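Local structure of capsular polysaccharide export system protein KpsC (Thermosulfurimonas dismutans, 6MGB) at residues V159-Q164 with R182-A187; E252-G257 with G272-G277; V260-F263 with Y268-W271. The protein transfers Kdo in beta-2,4 linkage, probably from CMP-Kdo, in building the conserved glycolipid end of Gram-negative capsular polysaccharides. All coordinates share one frame; numbering follows the deposited sequence.

Overall arrangement
All three contacts belong to one parallel sheet and its surroundings, in the part of the protein that holds CMP. Contact 1 packs helix 180-191 on strand 158-162, and contact 2 sets the end of helix 248-255 against the lead-in to strand 275-276; their centres are about 15 Å apart, yet each reaches the nucleotide, at its base and its ribose respectively. Contact 3, the link from strand 259-262 to that last strand, has its centre about 6 Å from that of contact 2, and Cys262 N lies 2.8 Å from Arg275 O. It also meets contact 1, where Phe263 CE2 is 3.5 Å from Met184 CA. The Tyr268 side chain and CMP are about 7 Å apart at their nearest atoms.

Contact 1: residues V159-Q164 with R182-A187; sequences VLLIDQ and REMYFA. With C5P (cytidine-5'-monophosphate), chain D.
Leu161 and Met184 meet between strand 159-162 and helix 182-187, with Tyr185 closing on the far end of the leucine. Leu161 CB lies 4.4 Å from Met184 CE, the methyl at the end of the methionine. From CG the chain forks, and the CD2 branch goes on to the helix, where it is 3.9 Å from Tyr185 CA and equally near CD1 of the same residue. The methyl therefore sits in the corner between the helix backbone and the tyrosine ring, at the ring's edge and near its plane. Met184 comes the other way. Its chain runs out straight from the helix, with CG anti to the backbone N (chi1 -178°), and bends only at the sulfur, which swings CE to 3.8 Å from Ile162 O. Segments 159-162 and 182-187 run almost exactly antiparallel, at 176°, with their axes 9.9 Å apart at closest approach, as expected of the helix in a beta-alpha-beta crossover: the chain passes from strand 158-162 through helix 180-191 to the neighbouring parallel strand 196-200, in the Rossmann-like manner of GT-B glycosyltransferases. Just past this packing the strand ends at the nucleotide. Cytosine N4 gives a hydrogen bond to Asp163 O (2.9 Å, 152° at the hydrogen), so the exocyclic amine is met by a main-chain carbonyl, with Ile162 CG2 3.6 Å from the same N4, while Gln164 CG lies 3.7 Å from the phosphate oxygen O1P. The Asp163 carboxylate turns elsewhere and takes the backbone N-H groups of Leu214 and Ala215, besides a weak bond from Gln164 N to OD1.

Contact 2: residues E252-G257 with G272-G277; sequences EGLMLG and GLTRDG. With C5P (cytidine-5'-monophosphate), chain D.
Leu254 reaches across from helix 252-255 to Leu273 and Thr274, two residues beyond the residue that binds the CMP ribose. That residue, Glu252, leads the segment. Its side chain is extended beyond CG and brings the carboxylate up to the two ribose hydroxyls: O2' donates to OE1 at 2.9 Å, and O3' makes a weak bond to OE2. With one good and one weak bond, the paired oxygens probably limit how the ribose can turn against the carboxylate. OE2 also receives a weak bond from Lys140 N. Leu254 then points at the other segment. With CG anti to the backbone N (chi1 -154°), its two methyls spread over different targets: CD1 lies 3.4 Å from Leu273 O and 4.1 Å from Thr274 CG2, while CD2 packs 3.9 Å from Leu273 CB, the two leucines crossing at about a right angle. Thr274 turns its hydroxyl to its own segment, where OG1 donates to Asp276 OD1 at 2.6 Å, on the syn side and 25° out of the carboxylate plane. Met255 continues on to Phe293 and Tyr297. Gly257 finishes the helix with a positive phi as the C-prime residue of a Schellman motif, Gly257 N bonding to Leu254 O at 2.9 Å and Lys258 N to Gly253 O. Helix 248-255 thus lies with Leu254 against Val260 of strand 259-262 and Leu289 of helix 289-299, the same helix that Leu273 touches through Leu292, and helix 120-135 packs against Met255.

Contact 3: residues V260-F263 with Y268-W271; sequences VICF and YAGW
The connection between two neighbouring parallel strands of the CMP-binding sheet, 259-262 and 275-276, is made here by a long loop with no helix in it, and residues 268-271 of that loop fold back over one side of the strand they have just left. Cys262 is at the middle of the contact. Its SG, set anti to the carbonyl carbon and beside the backbone N (chi1 -64°), rises from the strand to 3.6 Å from Tyr268 CE2. This is a sulfur-aromatic contact: SG lies 4.8 Å from the centroid of the tyrosine ring and 65° off the ring normal, an oblique approach. Val260, two residues back and on the same side of the strand, brings CG1 to 4.2 Å from that same CE2, so one ring corner touches both residues. Ala269 adds its methyl, with CB 4.3 Å from Cys262 SG. The sulfur is therefore bordered by a ring on one residue of the loop and a methyl on the next. Past the ring, the phenol OH is hydrogen-bonded to Ser247 O, and Ser247 is itself a CMP-binding residue. After Ala269 the chain turns at Gly270, whose phi is positive (81°); Ala269 O and Gly270 O accept bonds from Arg283 and Arg286, and Gly270 N makes a weak one to Asp276 OD2. All that touches between the strand and the loop is carbon or sulfur, and the contact is buried, so what passes directly between the two segments is van der Waals packing with a sulfur-aromatic component. The polar end of Tyr268 is satisfied beyond them, which is consistent with a ring held at both ends: CE2 lies against Cys262 and Val260, and the hydroxyl is bonded to Ser247 O.

Contact 1: residues V159-Q164 with R182-A187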
loop_
_atom_site.group_PDB
_atom_site.type_symbol
_atom_site.label_atom_id
_atom_site.label_comp_id
_atom_site.label_asym_id
_atom_site.label_seq_id
_atom_site.Cartn_x
_atom_site.Cartn_y
_atom_site.Cartn_z
ATOM N N VAL A 159 -22.575 -1.037 5.400
ATOM C CA VAL A 159 -21.143 -1.086 5.663
ATOM C C VAL A 159 -20.455 -1.725 4.464
ATOM O O VAL A 159 -21.083 -2.390 3.638
ATOM C CB VAL A 159 -20.809 -1.859 6.959
ATOM C CG1 VAL A 159 -21.561 -1.263 8.142
ATOM C CG2 VAL A 159 -21.135 -3.341 6.812
ATOM N N LEU A 160 -19.141 -1.520 4.380
ATOM C CA LEU A 160 -18.344 -1.993 3.255
ATOM C C LEU A 160 -17.239 -2.913 3.754
ATOM O O LEU A 160 -16.499 -2.558 4.678
ATOM C CB LEU A 160 -17.731 -0.822 2.480
ATOM C CG LEU A 160 -16.939 -1.208 1.227
ATOM C CD1 LEU A 160 -17.846 -1.858 0.191
ATOM C CD2 LEU A 160 -16.239 0.006 0.637
ATOM N N LEU A 161 -17.133 -4.088 3.138
ATOM C CA LEU A 161 -16.043 -5.024 3.384
ATOM C C LEU A 161 -15.103 -5.003 2.185
ATOM O O LEU A 161 -15.554 -5.078 1.038
ATOM C CB LEU A 161 -16.576 -6.442 3.618
ATOM C CG LEU A 161 -17.153 -6.779 4.999
ATOM C CD1 LEU A 161 -18.121 -5.716 5.497
ATOM C CD2 LEU A 161 -17.843 -8.133 4.946
ATOM N N ILE A 162 -13.804 -4.899 2.455
ATOM C CA ILE A 162 -12.786 -4.825 1.412
ATOM C C ILE A 162 -12.218 -6.221 1.199
ATOM O O ILE A 162 -11.714 -6.848 2.137
ATOM C CB ILE A 162 -11.677 -3.825 1.782
ATOM C CG1 ILE A 162 -12.270 -2.424 1.966
ATOM C CG2 ILE A 162 -10.583 -3.812 0.709
ATOM C CD1 ILE A 162 -11.291 -1.399 2.499
ATOM N N ASP A 163 -12.297 -6.710 -0.036
ATOM C CA ASP A 163 -11.688 -7.984 -0.385
ATOM C C ASP A 163 -10.288 -7.738 -0.937
ATOM O O ASP A 163 -9.960 -6.643 -1.397
ATOM C CB ASP A 163 -12.541 -8.737 -1.410
ATOM C CG ASP A 163 -12.203 -10.219 -1.480
ATOM O OD1 ASP A 163 -11.566 -10.734 -0.537
ATOM O OD2 ASP A 163 -12.575 -10.873 -2.478
ATOM N N GLN A 164 -9.457 -8.776 -0.879
ATOM C CA GLN A 164 -8.074 -8.689 -1.325
ATOM C C GLN A 164 -7.774 -9.849 -2.267
ATOM O O GLN A 164 -8.617 -10.720 -2.509
ATOM C CB GLN A 164 -7.120 -8.671 -0.126
ATOM C CG GLN A 164 -7.160 -7.359 0.637
ATOM C CD GLN A 164 -6.428 -7.423 1.960
ATOM O OE1 GLN A 164 -7.039 -7.352 3.026
ATOM N NE2 GLN A 164 -5.108 -7.553 1.899
ATOM N N ARG A 182 -13.177 -14.676 6.632
ATOM C CA ARG A 182 -14.460 -15.222 7.063
ATOM C C ARG A 182 -14.867 -14.657 8.418
ATOM O O ARG A 182 -16.035 -14.307 8.626
ATOM C CB ARG A 182 -14.398 -16.750 7.116
ATOM C CG ARG A 182 -15.719 -17.404 7.489
ATOM C CD ARG A 182 -15.682 -18.907 7.261
ATOM N NE ARG A 182 -14.681 -19.576 8.089
ATOM C CZ ARG A 182 -14.898 -20.015 9.326
ATOM N NH1 ARG A 182 -16.084 -19.857 9.900
ATOM N NH2 ARG A 182 -13.923 -20.611 9.995
ATOM N N GLU A 183 -13.919 -14.559 9.353
ATOM C CA GLU A 183 -14.220 -13.945 10.643
ATOM C C GLU A 183 -14.661 -12.498 10.469
ATOM O O GLU A 183 -15.606 -12.044 11.123
ATOM C CB GLU A 183 -12.993 -14.026 11.553
ATOM C CG GLU A 183 -13.227 -13.518 12.966
ATOM C CD GLU A 183 -11.979 -13.589 13.824
ATOM O OE1 GLU A 183 -10.865 -13.641 13.259
ATOM O OE2 GLU A 183 -12.110 -13.595 15.065
ATOM N N MET A 184 -13.985 -11.758 9.587
ATOM C CA MET A 184 -14.359 -10.370 9.339
ATOM C C MET A 184 -15.795 -10.267 8.851
ATOM O O MET A 184 -16.542 -9.373 9.269
ATOM C CB MET A 184 -13.407 -9.749 8.318
ATOM C CG MET A 184 -13.678 -8.285 8.024
ATOM S SD MET A 184 -12.476 -7.577 6.883
ATOM C CE MET A 184 -12.986 -8.334 5.345
ATOM N N TYR A 185 -16.201 -11.172 7.960
ATOM C CA TYR A 185 -17.555 -11.132 7.425
ATOM C C TYR A 185 -18.585 -11.325 8.529
ATOM O O TYR A 185 -19.492 -10.502 8.701
ATOM C CB TYR A 185 -17.716 -12.202 6.347
ATOM C CG TYR A 185 -19.148 -12.429 5.936
ATOM C CD1 TYR A 185 -19.814 -11.509 5.141
ATOM C CD2 TYR A 185 -19.836 -13.563 6.344
ATOM C CE1 TYR A 185 -21.125 -11.711 4.761
ATOM C CE2 TYR A 185 -21.148 -13.776 5.971
ATOM C CZ TYR A 185 -21.788 -12.845 5.179
ATOM O OH TYR A 185 -23.095 -13.047 4.802
ATOM N N PHE A 186 -18.457 -12.405 9.300
ATOM C CA PHE A 186 -19.474 -12.707 10.301
ATOM C C PHE A 186 -19.411 -11.737 11.472
ATOM O O PHE A 186 -20.426 -11.512 12.142
ATOM C CB PHE A 186 -19.324 -14.153 10.771
ATOM C CG PHE A 186 -19.751 -15.158 9.742
ATOM C CD1 PHE A 186 -21.096 -15.364 9.483
ATOM C CD2 PHE A 186 -18.817 -15.882 9.022
ATOM C CE1 PHE A 186 -21.502 -16.277 8.532
ATOM C CE2 PHE A 186 -19.218 -16.801 8.067
ATOM C CZ PHE A 186 -20.563 -16.996 7.823
ATOM N N ALA A 187 -18.244 -11.144 11.728
ATOM C CA ALA A 187 -18.164 -10.078 12.720
ATOM C C ALA A 187 -18.941 -8.850 12.263
ATOM O O ALA A 187 -19.620 -8.201 13.069
ATOM C CB ALA A 187 -16.705 -9.719 12.994
HETATM O O3P C5P D . -3.522 -3.352 -0.728
HETATM P P C5P D . -4.374 -3.836 -1.879
HETATM O O1P C5P D . -5.500 -4.702 -1.326
HETATM O O2P C5P D . -3.698 -4.582 -3.013
HETATM O "O5'" C5P D . -5.051 -2.532 -2.487
HETATM C "C5'" C5P D . -4.381 -1.724 -3.443
HETATM C "C4'" C5P D . -5.291 -0.633 -3.948
HETATM O "O4'" C5P D . -6.290 -1.217 -4.823
HETATM C "C3'" C5P D . -6.102 0.086 -2.879
HETATM O "O3'" C5P D . -5.380 1.136 -2.259
HETATM C "C2'" C5P D . -7.328 0.567 -3.646
HETATM O "O2'" C5P D . -7.052 1.765 -4.357
HETATM C "C1'" C5P D . -7.533 -0.569 -4.648
HETATM N N1 C5P D . -8.516 -1.567 -4.164
HETATM C C2 C5P D . -9.924 -1.554 -4.674
HETATM N N3 C5P D . -10.912 -2.573 -4.175
HETATM C C4 C5P D . -10.508 -3.581 -3.199
HETATM C C5 C5P D . -9.107 -3.594 -2.692
HETATM C C6 C5P D . -8.120 -2.575 -3.191
HETATM O O2 C5P D . -10.257 -0.741 -5.464
HETATM N N4 C5P D . -11.468 -4.569 -2.713
#

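Contact 2: residues E252-G257 with G272-G277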
loop_
_atom_site.group_PDB
_atom_site.type_symbol
_atom_site.label_atom_id
_atom_site.label_comp_id
_atom_site.label_asym_id
_atom_site.label_seq_id
_atom_site.Cartn_x
_atom_site.Cartn_y
_atom_site.Cartn_z
ATOM N N GLU A 252 -6.857 4.413 2.427
ATOM C CA GLU A 252 -7.581 5.364 1.591
ATOM C C GLU A 252 -8.897 5.767 2.243
ATOM O O GLU A 252 -9.316 6.927 2.155
ATOM C CB GLU A 252 -7.811 4.768 0.203
ATOM C CG GLU A 252 -6.522 4.603 -0.583
ATOM C CD GLU A 252 -6.726 3.972 -1.943
ATOM O OE1 GLU A 252 -7.844 3.490 -2.223
ATOM O OE2 GLU A 252 -5.759 3.958 -2.734
ATOM N N GLY A 253 -9.556 4.825 2.920
ATOM C CA GLY A 253 -10.733 5.175 3.697
ATOM C C GLY A 253 -10.398 6.038 4.898
ATOM O O GLY A 253 -11.112 6.997 5.205
ATOM N N LEU A 254 -9.304 5.715 5.591
ATOM C CA LEU A 254 -8.874 6.533 6.722
ATOM C C LEU A 254 -8.586 7.964 6.282
ATOM O O LEU A 254 -8.923 8.921 6.989
ATOM C CB LEU A 254 -7.635 5.909 7.369
ATOM C CG LEU A 254 -7.373 6.190 8.850
ATOM C CD1 LEU A 254 -8.457 5.585 9.726
ATOM C CD2 LEU A 254 -6.010 5.644 9.245
ATOM N N MET A 255 -7.967 8.128 5.109
ATOM C CA MET A 255 -7.674 9.462 4.598
ATOM C C MET A 255 -8.944 10.272 4.370
ATOM O O MET A 255 -8.904 11.507 4.397
ATOM C CB MET A 255 -6.869 9.355 3.304
ATOM C CG MET A 255 -5.441 8.864 3.515
ATOM S SD MET A 255 -4.644 8.291 2.000
ATOM C CE MET A 255 -4.766 9.753 0.972
ATOM N N LEU A 256 -10.073 9.603 4.143
ATOM C CA LEU A 256 -11.357 10.270 3.982
ATOM C C LEU A 256 -12.125 10.386 5.295
ATOM O O LEU A 256 -13.292 10.792 5.282
ATOM C CB LEU A 256 -12.209 9.532 2.945
ATOM C CG LEU A 256 -11.611 9.414 1.539
ATOM C CD1 LEU A 256 -12.481 8.525 0.665
ATOM C CD2 LEU A 256 -11.442 10.783 0.898
ATOM N N GLY A 257 -11.502 10.042 6.420
ATOM C CA GLY A 257 -12.142 10.191 7.713
ATOM C C GLY A 257 -13.132 9.108 8.075
ATOM O O GLY A 257 -13.951 9.312 8.976
ATOM N N GLY A 272 -3.418 4.185 16.763
ATOM C CA GLY A 272 -4.494 4.871 17.447
ATOM C C GLY A 272 -5.585 5.412 16.548
ATOM O O GLY A 272 -6.512 6.056 17.051
ATOM N N LEU A 273 -5.511 5.166 15.241
ATOM C CA LEU A 273 -6.486 5.686 14.291
ATOM C C LEU A 273 -7.479 4.636 13.813
ATOM O O LEU A 273 -8.437 4.986 13.115
ATOM C CB LEU A 273 -5.763 6.284 13.077
ATOM C CG LEU A 273 -4.838 7.465 13.375
ATOM C CD1 LEU A 273 -4.038 7.843 12.140
ATOM C CD2 LEU A 273 -5.636 8.659 13.877
ATOM N N THR A 274 -7.280 3.372 14.175
ATOM C CA THR A 274 -8.097 2.274 13.685
ATOM C C THR A 274 -8.609 1.449 14.855
ATOM O O THR A 274 -8.072 1.499 15.963
ATOM C CB THR A 274 -7.300 1.372 12.736
ATOM O OG1 THR A 274 -6.047 1.034 13.345
ATOM C CG2 THR A 274 -7.046 2.071 11.409
ATOM N N ARG A 275 -9.660 0.681 14.592
ATOM C CA ARG A 275 -10.154 -0.307 15.543
ATOM C C ARG A 275 -9.468 -1.627 15.218
ATOM O O ARG A 275 -9.772 -2.259 14.200
ATOM C CB ARG A 275 -11.673 -0.416 15.463
ATOM C CG ARG A 275 -12.343 0.921 15.207
ATOM C CD ARG A 275 -13.793 0.930 15.637
ATOM N NE ARG A 275 -13.941 0.722 17.074
ATOM C CZ ARG A 275 -15.073 0.908 17.744
ATOM N NH1 ARG A 275 -16.165 1.314 17.111
ATOM N NH2 ARG A 275 -15.114 0.691 19.051
ATOM N N ASP A 276 -8.537 -2.036 16.073
ATOM C CA ASP A 276 -7.605 -3.111 15.763
ATOM C C ASP A 276 -8.011 -4.395 16.475
ATOM O O ASP A 276 -8.232 -4.395 17.692
ATOM C CB ASP A 276 -6.181 -2.724 16.169
ATOM C CG ASP A 276 -5.638 -1.565 15.358
ATOM O OD1 ASP A 276 -6.080 -1.388 14.205
ATOM O OD2 ASP A 276 -4.768 -0.832 15.876
ATOM N N GLY A 277 -8.109 -5.482 15.710
ATOM C CA GLY A 277 -8.246 -6.813 16.266
ATOM C C GLY A 277 -6.935 -7.500 16.556
ATOM O O GLY A 277 -6.920 -8.550 17.205
HETATM O O3P C5P D . -3.522 -3.352 -0.728
HETATM P P C5P D . -4.374 -3.836 -1.879
HETATM O O1P C5P D . -5.500 -4.702 -1.326
HETATM O O2P C5P D . -3.698 -4.582 -3.013
HETATM O "O5'" C5P D . -5.051 -2.532 -2.487
HETATM C "C5'" C5P D . -4.381 -1.724 -3.443
HETATM C "C4'" C5P D . -5.291 -0.633 -3.948
HETATM O "O4'" C5P D . -6.290 -1.217 -4.823
HETATM C "C3'" C5P D . -6.102 0.086 -2.879
HETATM O "O3'" C5P D . -5.380 1.136 -2.259
HETATM C "C2'" C5P D . -7.328 0.567 -3.646
HETATM O "O2'" C5P D . -7.052 1.765 -4.357
HETATM C "C1'" C5P D . -7.533 -0.569 -4.648
HETATM N N1 C5P D . -8.516 -1.567 -4.164
HETATM C C2 C5P D . -9.924 -1.554 -4.674
HETATM N N3 C5P D . -10.912 -2.573 -4.175
HETATM C C4 C5P D . -10.508 -3.581 -3.199
HETATM C C5 C5P D . -9.107 -3.594 -2.692
HETATM C C6 C5P D . -8.120 -2.575 -3.191
HETATM O O2 C5P D . -10.257 -0.741 -5.464
HETATM N N4 C5P D . -11.468 -4.569 -2.713
#

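Contact 3: residues V260-F263 with Y268-W271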
loop_
_atom_site.group_PDB
_atom_site.type_symbol
_atom_site.label_atom_id
_atom_site.label_comp_id
_atom_site.label_asym_id
_atom_site.label_seq_id
_atom_site.Cartn_x
_atom_site.Cartn_y
_atom_site.Cartn_z
ATOM N N VAL A 260 -12.390 2.784 10.282
ATOM C CA VAL A 260 -11.733 1.644 9.654
ATOM C C VAL A 260 -11.501 0.584 10.720
ATOM O O VAL A 260 -10.785 0.820 11.702
ATOM C CB VAL A 260 -10.418 2.055 8.976
ATOM C CG1 VAL A 260 -9.705 0.842 8.399
ATOM C CG2 VAL A 260 -10.697 3.072 7.877
ATOM N N ILE A 261 -12.102 -0.584 10.522
ATOM C CA ILE A 261 -11.987 -1.703 11.449
ATOM C C ILE A 261 -11.029 -2.707 10.820
ATOM O O ILE A 261 -11.342 -3.325 9.797
ATOM C CB ILE A 261 -13.357 -2.328 11.747
ATOM C CG1 ILE A 261 -14.339 -1.234 12.186
ATOM C CG2 ILE A 261 -13.228 -3.401 12.821
ATOM C CD1 ILE A 261 -15.759 -1.705 12.395
ATOM N N CYS A 262 -9.854 -2.861 11.429
ATOM C CA CYS A 262 -8.778 -3.678 10.882
ATOM C C CYS A 262 -8.735 -5.026 11.585
ATOM O O CYS A 262 -8.686 -5.089 12.818
ATOM C CB CYS A 262 -7.427 -2.976 11.040
ATOM S SG CYS A 262 -7.260 -1.431 10.136
ATOM N N PHE A 263 -8.733 -6.100 10.796
ATOM C CA PHE A 263 -8.619 -7.449 11.332
ATOM C C PHE A 263 -7.216 -8.024 11.203
ATOM O O PHE A 263 -6.915 -9.034 11.852
ATOM C CB PHE A 263 -9.632 -8.367 10.643
ATOM C CG PHE A 263 -11.044 -8.107 11.069
ATOM C CD1 PHE A 263 -11.660 -6.904 10.764
ATOM C CD2 PHE A 263 -11.747 -9.047 11.797
ATOM C CE1 PHE A 263 -12.952 -6.650 11.167
ATOM C CE2 PHE A 263 -13.040 -8.800 12.197
ATOM C CZ PHE A 263 -13.645 -7.600 11.881
ATOM N N TYR A 268 -0.821 0.967 8.530
ATOM C CA TYR A 268 -1.518 2.093 9.137
ATOM C C TYR A 268 -2.264 1.717 10.410
ATOM O O TYR A 268 -2.880 2.590 11.031
ATOM C CB TYR A 268 -2.501 2.701 8.131
ATOM C CG TYR A 268 -3.457 1.695 7.545
ATOM C CD1 TYR A 268 -3.131 0.994 6.392
ATOM C CD2 TYR A 268 -4.676 1.434 8.150
ATOM C CE1 TYR A 268 -3.999 0.068 5.853
ATOM C CE2 TYR A 268 -5.550 0.510 7.622
ATOM C CZ TYR A 268 -5.206 -0.173 6.472
ATOM O OH TYR A 268 -6.070 -1.099 5.937
ATOM N N ALA A 269 -2.235 0.450 10.808
ATOM C CA ALA A 269 -2.894 0.011 12.027
ATOM C C ALA A 269 -1.944 0.123 13.217
ATOM O O ALA A 269 -0.722 0.175 13.066
ATOM C CB ALA A 269 -3.382 -1.430 11.884
ATOM N N GLY A 270 -2.530 0.165 14.411
ATOM C CA GLY A 270 -1.757 0.188 15.637
ATOM C C GLY A 270 -1.208 1.539 16.033
ATOM O O GLY A 270 -0.360 1.602 16.931
ATOM N N TRP A 271 -1.664 2.622 15.405
ATOM C CA TRP A 271 -1.209 3.967 15.727
ATOM C C TRP A 271 -2.280 4.793 16.429
ATOM O O TRP A 271 -2.069 5.987 16.673
ATOM C CB TRP A 271 -0.742 4.678 14.455
ATOM C CG TRP A 271 0.319 3.922 13.721
ATOM C CD1 TRP A 271 0.179 3.246 12.546
ATOM C CD2 TRP A 271 1.684 3.753 14.122
ATOM N NE1 TRP A 271 1.374 2.669 12.187
ATOM C CE2 TRP A 271 2.313 2.964 13.140
ATOM C CE3 TRP A 271 2.435 4.193 15.218
ATOM C CZ2 TRP A 271 3.657 2.608 13.218
ATOM C CZ3 TRP A 271 3.767 3.840 15.291
ATOM C CH2 TRP A 271 4.366 3.054 14.299
#